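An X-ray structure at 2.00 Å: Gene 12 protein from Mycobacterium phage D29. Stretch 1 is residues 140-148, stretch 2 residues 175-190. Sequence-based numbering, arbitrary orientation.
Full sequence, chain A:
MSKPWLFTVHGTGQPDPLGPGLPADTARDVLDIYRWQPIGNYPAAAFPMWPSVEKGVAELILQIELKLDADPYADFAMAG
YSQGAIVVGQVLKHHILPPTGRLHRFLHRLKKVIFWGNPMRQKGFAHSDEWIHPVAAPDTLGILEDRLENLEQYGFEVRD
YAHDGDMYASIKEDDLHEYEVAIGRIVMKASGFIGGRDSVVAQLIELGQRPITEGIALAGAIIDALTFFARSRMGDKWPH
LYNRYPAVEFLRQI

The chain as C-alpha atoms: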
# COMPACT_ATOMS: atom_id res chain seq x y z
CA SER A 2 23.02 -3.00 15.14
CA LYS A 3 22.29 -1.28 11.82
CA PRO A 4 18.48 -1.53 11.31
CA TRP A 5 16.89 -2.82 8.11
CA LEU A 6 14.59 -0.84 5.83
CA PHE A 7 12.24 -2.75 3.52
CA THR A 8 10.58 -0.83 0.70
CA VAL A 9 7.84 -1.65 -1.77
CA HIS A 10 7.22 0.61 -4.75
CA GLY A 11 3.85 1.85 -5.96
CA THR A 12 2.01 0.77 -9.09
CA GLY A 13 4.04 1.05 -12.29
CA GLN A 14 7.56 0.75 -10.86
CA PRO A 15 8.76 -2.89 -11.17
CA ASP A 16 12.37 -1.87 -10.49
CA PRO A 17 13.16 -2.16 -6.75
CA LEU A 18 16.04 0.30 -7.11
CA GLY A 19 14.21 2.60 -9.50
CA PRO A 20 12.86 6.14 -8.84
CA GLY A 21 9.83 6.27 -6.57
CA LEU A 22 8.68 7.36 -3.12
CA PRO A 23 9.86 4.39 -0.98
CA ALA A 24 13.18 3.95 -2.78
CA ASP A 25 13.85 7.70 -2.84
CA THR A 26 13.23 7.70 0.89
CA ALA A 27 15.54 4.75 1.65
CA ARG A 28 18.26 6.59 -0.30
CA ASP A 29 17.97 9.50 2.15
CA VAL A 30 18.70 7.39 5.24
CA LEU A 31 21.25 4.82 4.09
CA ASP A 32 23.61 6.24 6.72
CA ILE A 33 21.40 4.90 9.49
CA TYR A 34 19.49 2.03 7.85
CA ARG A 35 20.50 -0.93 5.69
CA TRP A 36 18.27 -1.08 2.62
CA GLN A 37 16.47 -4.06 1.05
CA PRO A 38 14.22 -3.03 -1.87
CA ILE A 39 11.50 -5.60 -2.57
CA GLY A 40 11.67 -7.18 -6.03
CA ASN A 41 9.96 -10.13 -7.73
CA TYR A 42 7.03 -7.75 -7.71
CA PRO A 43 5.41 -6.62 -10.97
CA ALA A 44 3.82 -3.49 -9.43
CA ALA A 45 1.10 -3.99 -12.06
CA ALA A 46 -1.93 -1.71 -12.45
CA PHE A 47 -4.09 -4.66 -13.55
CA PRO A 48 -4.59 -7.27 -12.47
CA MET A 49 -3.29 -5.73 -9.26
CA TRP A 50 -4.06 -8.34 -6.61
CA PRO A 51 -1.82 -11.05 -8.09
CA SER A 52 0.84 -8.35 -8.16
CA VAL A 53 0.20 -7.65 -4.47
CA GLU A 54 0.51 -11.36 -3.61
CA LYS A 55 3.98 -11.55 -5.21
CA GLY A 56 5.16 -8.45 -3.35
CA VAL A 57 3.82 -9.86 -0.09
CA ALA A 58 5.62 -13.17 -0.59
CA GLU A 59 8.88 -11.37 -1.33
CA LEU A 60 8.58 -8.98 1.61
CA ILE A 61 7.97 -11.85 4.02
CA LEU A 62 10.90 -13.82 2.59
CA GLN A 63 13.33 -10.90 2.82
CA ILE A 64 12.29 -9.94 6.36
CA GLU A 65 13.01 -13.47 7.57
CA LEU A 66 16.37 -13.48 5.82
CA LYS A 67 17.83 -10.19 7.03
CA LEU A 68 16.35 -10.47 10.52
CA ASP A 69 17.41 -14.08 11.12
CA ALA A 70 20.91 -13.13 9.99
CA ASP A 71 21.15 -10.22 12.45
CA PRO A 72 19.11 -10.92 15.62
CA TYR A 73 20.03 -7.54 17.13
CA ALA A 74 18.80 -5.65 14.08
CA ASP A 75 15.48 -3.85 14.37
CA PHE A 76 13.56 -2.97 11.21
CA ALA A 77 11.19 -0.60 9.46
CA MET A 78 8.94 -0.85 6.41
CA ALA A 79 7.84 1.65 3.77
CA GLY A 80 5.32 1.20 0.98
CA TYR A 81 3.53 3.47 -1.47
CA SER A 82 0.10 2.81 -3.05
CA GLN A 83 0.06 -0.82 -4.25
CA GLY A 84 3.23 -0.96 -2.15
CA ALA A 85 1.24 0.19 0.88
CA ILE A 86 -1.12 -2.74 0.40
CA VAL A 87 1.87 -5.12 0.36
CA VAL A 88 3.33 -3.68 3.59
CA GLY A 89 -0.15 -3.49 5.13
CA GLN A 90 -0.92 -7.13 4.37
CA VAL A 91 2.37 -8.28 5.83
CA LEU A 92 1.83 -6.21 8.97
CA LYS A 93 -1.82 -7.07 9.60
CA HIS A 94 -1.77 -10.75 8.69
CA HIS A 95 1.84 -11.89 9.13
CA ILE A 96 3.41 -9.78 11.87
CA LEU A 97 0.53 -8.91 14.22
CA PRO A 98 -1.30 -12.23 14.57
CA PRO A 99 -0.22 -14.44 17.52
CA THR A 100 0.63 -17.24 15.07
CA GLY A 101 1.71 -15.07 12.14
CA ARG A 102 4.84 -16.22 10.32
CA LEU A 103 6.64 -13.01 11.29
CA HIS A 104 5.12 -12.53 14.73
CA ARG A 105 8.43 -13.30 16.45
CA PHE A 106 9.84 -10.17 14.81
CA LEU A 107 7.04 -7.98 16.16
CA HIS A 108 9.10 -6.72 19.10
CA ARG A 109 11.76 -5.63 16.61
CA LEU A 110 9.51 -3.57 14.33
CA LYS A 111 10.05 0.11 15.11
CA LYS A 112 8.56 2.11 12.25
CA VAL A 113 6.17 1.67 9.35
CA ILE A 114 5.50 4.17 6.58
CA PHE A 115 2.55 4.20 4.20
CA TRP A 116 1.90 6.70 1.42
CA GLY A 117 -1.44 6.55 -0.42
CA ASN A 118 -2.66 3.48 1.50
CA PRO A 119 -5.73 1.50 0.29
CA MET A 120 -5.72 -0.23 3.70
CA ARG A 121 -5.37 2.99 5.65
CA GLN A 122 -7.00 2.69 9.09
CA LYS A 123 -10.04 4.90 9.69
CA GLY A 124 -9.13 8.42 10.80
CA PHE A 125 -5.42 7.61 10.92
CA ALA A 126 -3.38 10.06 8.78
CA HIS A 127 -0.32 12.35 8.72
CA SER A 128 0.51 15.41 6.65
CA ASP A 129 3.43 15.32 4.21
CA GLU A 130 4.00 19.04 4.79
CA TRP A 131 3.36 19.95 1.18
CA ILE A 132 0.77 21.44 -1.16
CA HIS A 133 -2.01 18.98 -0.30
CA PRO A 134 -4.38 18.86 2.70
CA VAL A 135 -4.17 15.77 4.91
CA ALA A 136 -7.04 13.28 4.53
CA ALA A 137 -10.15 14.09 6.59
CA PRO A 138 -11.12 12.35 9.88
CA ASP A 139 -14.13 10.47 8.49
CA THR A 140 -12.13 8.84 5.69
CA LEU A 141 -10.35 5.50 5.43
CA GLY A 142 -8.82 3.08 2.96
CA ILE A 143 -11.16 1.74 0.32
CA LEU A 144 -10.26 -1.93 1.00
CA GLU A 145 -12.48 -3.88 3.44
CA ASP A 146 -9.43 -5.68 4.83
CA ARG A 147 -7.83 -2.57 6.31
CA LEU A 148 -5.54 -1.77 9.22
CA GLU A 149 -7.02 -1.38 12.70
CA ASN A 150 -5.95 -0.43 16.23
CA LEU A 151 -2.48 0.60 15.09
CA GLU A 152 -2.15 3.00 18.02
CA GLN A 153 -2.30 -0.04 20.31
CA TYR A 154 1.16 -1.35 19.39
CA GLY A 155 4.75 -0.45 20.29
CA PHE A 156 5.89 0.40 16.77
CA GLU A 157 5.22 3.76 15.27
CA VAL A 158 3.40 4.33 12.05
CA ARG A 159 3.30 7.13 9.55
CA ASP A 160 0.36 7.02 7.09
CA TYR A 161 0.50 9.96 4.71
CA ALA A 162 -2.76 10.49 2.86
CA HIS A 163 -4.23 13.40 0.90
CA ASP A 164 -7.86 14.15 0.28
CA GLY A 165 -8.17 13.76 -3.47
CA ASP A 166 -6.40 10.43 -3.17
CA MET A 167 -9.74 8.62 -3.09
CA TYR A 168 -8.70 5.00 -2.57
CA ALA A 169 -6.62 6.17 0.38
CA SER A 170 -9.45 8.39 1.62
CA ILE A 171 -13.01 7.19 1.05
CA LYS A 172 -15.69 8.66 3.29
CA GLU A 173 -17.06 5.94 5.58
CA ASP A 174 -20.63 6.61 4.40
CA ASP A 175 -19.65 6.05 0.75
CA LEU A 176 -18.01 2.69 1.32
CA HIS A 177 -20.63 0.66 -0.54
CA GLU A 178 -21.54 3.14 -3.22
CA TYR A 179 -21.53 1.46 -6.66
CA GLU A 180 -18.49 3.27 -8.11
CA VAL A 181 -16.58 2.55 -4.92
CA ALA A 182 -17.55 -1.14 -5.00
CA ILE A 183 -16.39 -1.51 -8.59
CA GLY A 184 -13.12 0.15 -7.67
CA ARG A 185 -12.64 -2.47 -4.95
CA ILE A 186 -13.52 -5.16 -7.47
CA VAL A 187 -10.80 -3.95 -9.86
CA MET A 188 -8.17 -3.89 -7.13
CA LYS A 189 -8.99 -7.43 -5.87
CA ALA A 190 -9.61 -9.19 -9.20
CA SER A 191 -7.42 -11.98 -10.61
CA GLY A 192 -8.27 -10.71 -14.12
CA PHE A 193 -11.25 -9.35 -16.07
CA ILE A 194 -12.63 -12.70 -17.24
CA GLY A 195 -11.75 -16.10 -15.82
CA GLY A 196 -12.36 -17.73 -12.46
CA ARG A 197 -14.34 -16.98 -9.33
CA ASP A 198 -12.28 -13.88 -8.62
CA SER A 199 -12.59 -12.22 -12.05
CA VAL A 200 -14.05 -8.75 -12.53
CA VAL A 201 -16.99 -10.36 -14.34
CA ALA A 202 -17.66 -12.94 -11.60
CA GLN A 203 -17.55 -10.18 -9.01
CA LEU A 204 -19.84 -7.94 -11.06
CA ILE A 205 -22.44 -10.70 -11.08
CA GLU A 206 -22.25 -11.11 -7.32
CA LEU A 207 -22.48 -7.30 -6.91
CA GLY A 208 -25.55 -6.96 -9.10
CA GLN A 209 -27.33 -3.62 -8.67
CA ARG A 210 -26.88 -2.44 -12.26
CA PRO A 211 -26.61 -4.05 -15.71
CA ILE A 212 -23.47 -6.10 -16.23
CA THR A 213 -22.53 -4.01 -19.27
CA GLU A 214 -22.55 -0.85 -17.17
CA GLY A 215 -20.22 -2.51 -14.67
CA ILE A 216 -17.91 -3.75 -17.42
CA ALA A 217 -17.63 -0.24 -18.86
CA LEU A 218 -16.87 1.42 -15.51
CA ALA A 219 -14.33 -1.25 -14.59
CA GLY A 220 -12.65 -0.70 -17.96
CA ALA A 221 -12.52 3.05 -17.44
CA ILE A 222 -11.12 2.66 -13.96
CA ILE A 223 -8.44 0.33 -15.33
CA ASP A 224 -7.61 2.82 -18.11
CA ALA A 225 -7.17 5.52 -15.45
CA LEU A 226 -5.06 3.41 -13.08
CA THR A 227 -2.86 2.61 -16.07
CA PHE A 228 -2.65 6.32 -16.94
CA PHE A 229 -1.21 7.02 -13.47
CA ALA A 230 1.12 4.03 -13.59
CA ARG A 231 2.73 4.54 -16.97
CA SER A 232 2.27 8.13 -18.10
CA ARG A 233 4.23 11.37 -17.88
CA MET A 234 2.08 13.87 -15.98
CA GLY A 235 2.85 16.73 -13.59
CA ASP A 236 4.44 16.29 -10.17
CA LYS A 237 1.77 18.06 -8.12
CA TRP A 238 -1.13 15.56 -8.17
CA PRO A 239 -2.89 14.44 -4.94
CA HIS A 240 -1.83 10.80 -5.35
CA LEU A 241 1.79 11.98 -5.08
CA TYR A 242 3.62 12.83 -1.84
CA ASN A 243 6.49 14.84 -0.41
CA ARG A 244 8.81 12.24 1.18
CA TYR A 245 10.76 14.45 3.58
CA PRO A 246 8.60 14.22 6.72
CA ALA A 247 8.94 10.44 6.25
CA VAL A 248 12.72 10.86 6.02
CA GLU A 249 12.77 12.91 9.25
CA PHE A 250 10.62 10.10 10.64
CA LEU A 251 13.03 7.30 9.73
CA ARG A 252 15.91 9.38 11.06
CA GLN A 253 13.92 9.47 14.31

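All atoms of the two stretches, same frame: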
# COMPACT_ATOMS: atom_id res chain seq x y z
N THR A 140 -12.56 9.65 6.82
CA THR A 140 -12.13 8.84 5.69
C THR A 140 -11.21 7.69 6.09
O THR A 140 -10.56 7.71 7.14
CB THR A 140 -11.45 9.67 4.57
OG1 THR A 140 -10.19 10.16 5.03
CG2 THR A 140 -12.33 10.84 4.15
N LEU A 141 -11.17 6.68 5.23
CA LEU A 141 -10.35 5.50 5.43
C LEU A 141 -9.91 4.91 4.10
O LEU A 141 -10.21 5.46 3.04
CB LEU A 141 -11.10 4.44 6.23
CG LEU A 141 -12.62 4.35 6.05
CD1 LEU A 141 -13.02 4.39 4.60
CD2 LEU A 141 -13.14 3.09 6.72
N GLY A 142 -9.19 3.79 4.16
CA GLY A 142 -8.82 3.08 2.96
C GLY A 142 -10.04 2.43 2.34
O GLY A 142 -10.95 1.97 3.03
N ILE A 143 -10.07 2.39 1.02
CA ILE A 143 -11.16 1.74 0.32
C ILE A 143 -11.33 0.25 0.66
O ILE A 143 -12.45 -0.24 0.78
CB ILE A 143 -11.00 1.92 -1.20
CG1 ILE A 143 -12.26 1.43 -1.92
CG2 ILE A 143 -9.74 1.22 -1.67
CD1 ILE A 143 -12.23 1.67 -3.42
N LEU A 144 -10.21 -0.47 0.82
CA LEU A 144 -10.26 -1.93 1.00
C LEU A 144 -10.94 -2.35 2.31
O LEU A 144 -10.72 -1.74 3.34
CB LEU A 144 -8.86 -2.53 0.95
CG LEU A 144 -8.13 -2.49 -0.39
CD1 LEU A 144 -6.70 -2.96 -0.21
CD2 LEU A 144 -8.84 -3.36 -1.43
N GLU A 145 -11.75 -3.40 2.26
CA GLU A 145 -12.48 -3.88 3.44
C GLU A 145 -11.56 -4.55 4.46
O GLU A 145 -11.85 -4.56 5.65
CB GLU A 145 -13.59 -4.86 3.02
CG GLU A 145 -14.66 -4.27 2.12
CD GLU A 145 -15.34 -5.33 1.25
OE1 GLU A 145 -14.62 -6.05 0.52
OE2 GLU A 145 -16.59 -5.43 1.28
N ASP A 146 -10.47 -5.13 3.98
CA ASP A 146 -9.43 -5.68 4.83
C ASP A 146 -8.40 -4.58 5.09
O ASP A 146 -7.39 -4.48 4.40
CB ASP A 146 -8.76 -6.86 4.11
CG ASP A 146 -7.73 -7.57 4.97
OD1 ASP A 146 -7.93 -7.67 6.19
OD2 ASP A 146 -6.74 -8.07 4.40
N ARG A 147 -8.68 -3.72 6.06
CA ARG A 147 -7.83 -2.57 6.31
C ARG A 147 -7.22 -2.64 7.70
O ARG A 147 -7.60 -3.47 8.53
CB ARG A 147 -8.62 -1.26 6.13
CG ARG A 147 -9.75 -1.07 7.14
CD ARG A 147 -10.42 0.29 7.00
NE ARG A 147 -11.07 0.47 5.70
CZ ARG A 147 -12.29 0.04 5.41
NH1 ARG A 147 -13.01 -0.57 6.34
NH2 ARG A 147 -12.81 0.23 4.20
N LEU A 148 -6.25 -1.76 7.95
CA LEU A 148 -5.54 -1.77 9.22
C LEU A 148 -6.45 -1.29 10.34
O LEU A 148 -7.37 -0.49 10.10
CB LEU A 148 -4.27 -0.92 9.13
CG LEU A 148 -3.27 -1.46 8.10
CD1 LEU A 148 -2.24 -0.42 7.71
CD2 LEU A 148 -2.59 -2.73 8.62
N ASP A 175 -19.63 6.33 2.18
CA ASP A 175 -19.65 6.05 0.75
C ASP A 175 -19.11 4.67 0.41
O ASP A 175 -18.98 4.30 -0.75
CB ASP A 175 -18.82 7.10 0.00
CG ASP A 175 -19.43 8.48 0.07
OD1 ASP A 175 -20.57 8.60 0.57
OD2 ASP A 175 -18.78 9.44 -0.38
N LEU A 176 -18.80 3.91 1.45
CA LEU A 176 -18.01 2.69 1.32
C LEU A 176 -18.63 1.64 0.40
O LEU A 176 -17.93 0.80 -0.18
CB LEU A 176 -17.77 2.10 2.71
CG LEU A 176 -16.36 1.65 3.05
CD1 LEU A 176 -15.32 2.45 2.29
CD2 LEU A 176 -16.15 1.78 4.54
N HIS A 177 -19.95 1.67 0.27
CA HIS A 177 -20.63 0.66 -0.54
C HIS A 177 -21.41 1.28 -1.67
O HIS A 177 -22.30 0.66 -2.25
CB HIS A 177 -21.50 -0.24 0.33
CG HIS A 177 -20.71 -1.02 1.33
ND1 HIS A 177 -19.88 -2.06 0.98
CD2 HIS A 177 -20.61 -0.90 2.68
CE1 HIS A 177 -19.30 -2.55 2.06
NE2 HIS A 177 -19.74 -1.87 3.11
N GLU A 178 -21.07 2.52 -1.99
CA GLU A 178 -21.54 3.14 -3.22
C GLU A 178 -21.01 2.33 -4.41
O GLU A 178 -19.90 1.78 -4.37
CB GLU A 178 -21.06 4.59 -3.26
CG GLU A 178 -20.99 5.24 -4.62
CD GLU A 178 -20.41 6.65 -4.55
OE1 GLU A 178 -20.31 7.20 -3.43
OE2 GLU A 178 -20.04 7.20 -5.60
N TYR A 179 -21.81 2.26 -5.47
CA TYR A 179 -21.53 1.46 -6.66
C TYR A 179 -20.12 1.67 -7.25
O TYR A 179 -19.37 0.71 -7.45
CB TYR A 179 -22.58 1.78 -7.72
CG TYR A 179 -22.43 1.00 -9.01
CD1 TYR A 179 -22.74 -0.35 -9.07
CD2 TYR A 179 -22.01 1.63 -10.17
CE1 TYR A 179 -22.62 -1.06 -10.26
CE2 TYR A 179 -21.88 0.94 -11.35
CZ TYR A 179 -22.19 -0.39 -11.39
OH TYR A 179 -22.08 -1.05 -12.58
N GLU A 180 -19.79 2.92 -7.55
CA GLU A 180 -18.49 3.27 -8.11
C GLU A 180 -17.36 2.80 -7.19
O GLU A 180 -16.34 2.28 -7.65
CB GLU A 180 -18.39 4.78 -8.34
CG GLU A 180 -19.20 5.29 -9.50
CD GLU A 180 -20.66 5.53 -9.13
OE1 GLU A 180 -21.03 5.27 -7.97
OE2 GLU A 180 -21.43 5.98 -10.02
N VAL A 181 -17.56 2.98 -5.89
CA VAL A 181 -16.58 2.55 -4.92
C VAL A 181 -16.45 1.02 -4.93
O VAL A 181 -15.34 0.48 -4.89
CB VAL A 181 -16.92 3.07 -3.50
CG1 VAL A 181 -16.08 2.36 -2.45
CG2 VAL A 181 -16.70 4.57 -3.42
N ALA A 182 -17.58 0.32 -4.99
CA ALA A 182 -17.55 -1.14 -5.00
C ALA A 182 -16.80 -1.67 -6.22
O ALA A 182 -16.06 -2.66 -6.15
CB ALA A 182 -18.97 -1.70 -4.96
N ILE A 183 -17.00 -1.02 -7.36
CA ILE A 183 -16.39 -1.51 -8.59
C ILE A 183 -14.89 -1.24 -8.56
O ILE A 183 -14.08 -2.05 -9.00
CB ILE A 183 -17.09 -0.93 -9.83
CG1 ILE A 183 -18.47 -1.57 -9.96
CG2 ILE A 183 -16.25 -1.19 -11.07
CD1 ILE A 183 -19.12 -1.35 -11.28
N GLY A 184 -14.52 -0.10 -7.99
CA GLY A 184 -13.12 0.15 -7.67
C GLY A 184 -12.49 -0.95 -6.82
O GLY A 184 -11.37 -1.41 -7.12
N ARG A 185 -13.17 -1.38 -5.77
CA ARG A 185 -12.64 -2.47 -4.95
C ARG A 185 -12.54 -3.74 -5.79
O ARG A 185 -11.59 -4.49 -5.69
CB ARG A 185 -13.50 -2.75 -3.72
CG ARG A 185 -12.98 -2.12 -2.45
CD ARG A 185 -13.66 -2.70 -1.22
NE ARG A 185 -15.11 -2.61 -1.30
CZ ARG A 185 -15.82 -1.59 -0.84
NH1 ARG A 185 -15.22 -0.56 -0.27
NH2 ARG A 185 -17.13 -1.60 -0.96
N ILE A 186 -13.54 -3.97 -6.63
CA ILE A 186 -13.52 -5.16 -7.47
C ILE A 186 -12.26 -5.19 -8.34
O ILE A 186 -11.56 -6.21 -8.41
CB ILE A 186 -14.78 -5.23 -8.33
CG1 ILE A 186 -15.93 -5.76 -7.47
CG2 ILE A 186 -14.55 -6.13 -9.55
CD1 ILE A 186 -17.29 -5.61 -8.10
N VAL A 187 -11.97 -4.07 -8.99
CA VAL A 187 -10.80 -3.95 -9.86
C VAL A 187 -9.49 -4.23 -9.11
O VAL A 187 -8.62 -4.98 -9.59
CB VAL A 187 -10.76 -2.55 -10.54
CG1 VAL A 187 -9.39 -2.25 -11.08
CG2 VAL A 187 -11.77 -2.50 -11.65
N MET A 188 -9.37 -3.67 -7.93
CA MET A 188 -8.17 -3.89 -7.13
C MET A 188 -7.98 -5.33 -6.64
O MET A 188 -6.84 -5.79 -6.48
CB MET A 188 -8.12 -2.91 -5.97
CG MET A 188 -7.82 -1.49 -6.40
SD MET A 188 -7.88 -0.38 -4.99
CE MET A 188 -7.13 -1.41 -3.74
N LYS A 189 -9.08 -6.06 -6.40
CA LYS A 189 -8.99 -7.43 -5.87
C LYS A 189 -9.03 -8.54 -6.93
O LYS A 189 -8.77 -9.70 -6.63
CB LYS A 189 -10.13 -7.67 -4.88
CG LYS A 189 -10.09 -6.77 -3.66
CD LYS A 189 -11.46 -6.66 -3.03
CE LYS A 189 -11.99 -8.00 -2.56
NZ LYS A 189 -13.30 -7.84 -1.85
N ALA A 190 -9.35 -8.19 -8.18
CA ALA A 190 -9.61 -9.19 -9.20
C ALA A 190 -8.35 -9.93 -9.65
O ALA A 190 -7.26 -9.36 -9.64
CB ALA A 190 -10.28 -8.53 -10.42

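The most unusual feature of this contact is a buried arginine whose guanidinium ties together two backbone carbonyls, one from each stretch. Arg 185 sends NH1 to Ile 143 O across the interface (3.0 Å, N-H...O angle 155°), and the oxygen lies at the edge of the guanidinium, near its plane, where the N-H groups point. Within its own stretch, Arg 185 NH2 donates to Leu 176 O at 2.6 Å, and Arg 185 NH1 adds a weak bond to Leu 176 O at 3.0 Å. The helix 179-189 is thereby fastened both to the loop of stretch 1 and to the turn that precedes it, a type I turn from Asp 175 to Glu 178. Arginine suits this place because its long chain can cross the interface, here with chi1 at -99°, between wells, and still offer several donors to carbonyls in a largely buried setting.

Glu 145 supplies negative charge on the exposed side. Its CG lies over one face of the Arg 185 guanidinium, and Glu 145 OE1 stands 3.9 Å from Arg 185 NE, a long salt bridge in which the oxygen is well out of the guanidinium plane; attraction of charge operates without an N-H directed at it. The same OE1 forms a shorter salt bridge with Lys 189 NZ at 3.3 Å, which includes a weak hydrogen bond. Glutamate and lysine are long enough to meet here while remaining exposed to solvent.

Apolar side chains fill the rest. The CA-to-CB bond of Ile 143 points sideways, but with chi1 and chi2 both t the chain is extended and its end meets the helix: its CG1 is 4.0 Å from Val 181 CG1, its CD1 is 3.6 Å from Val 181 O, and its CG2 is 4.1 Å from Met 188 SD. At Gly 184 the helix carries no side chain, and its backbone meets the isoleucine tip, Gly 184 C lying 4.3 Å from Ile 143 CD1. Met 188, whose CB points toward stretch 1, brings its flexible thioether to Leu 144, with CE 3.5 Å from Leu 144 CD2.

Leu 176 extends the apolar contact beyond the helix, its CD1 reaching Leu 141 CD1 at 3.8 Å. Leucine, isoleucine and valine suit these mostly buried places because their hydrocarbon side chains pack at van der Waals distance and leave no polar group unsatisfied. Leu 176 CD2 lies 3.7 Å from Arg 147 NH2. That second arginine braces stretch 1 from within: Arg 147 NH2 and NE both donate to Gly 142 O, at 2.8 and 3.1 Å, holding the loop in a compact bend. Together the two stretches bury 529 Å², combining hydrocarbon packing with a few directed polar bonds.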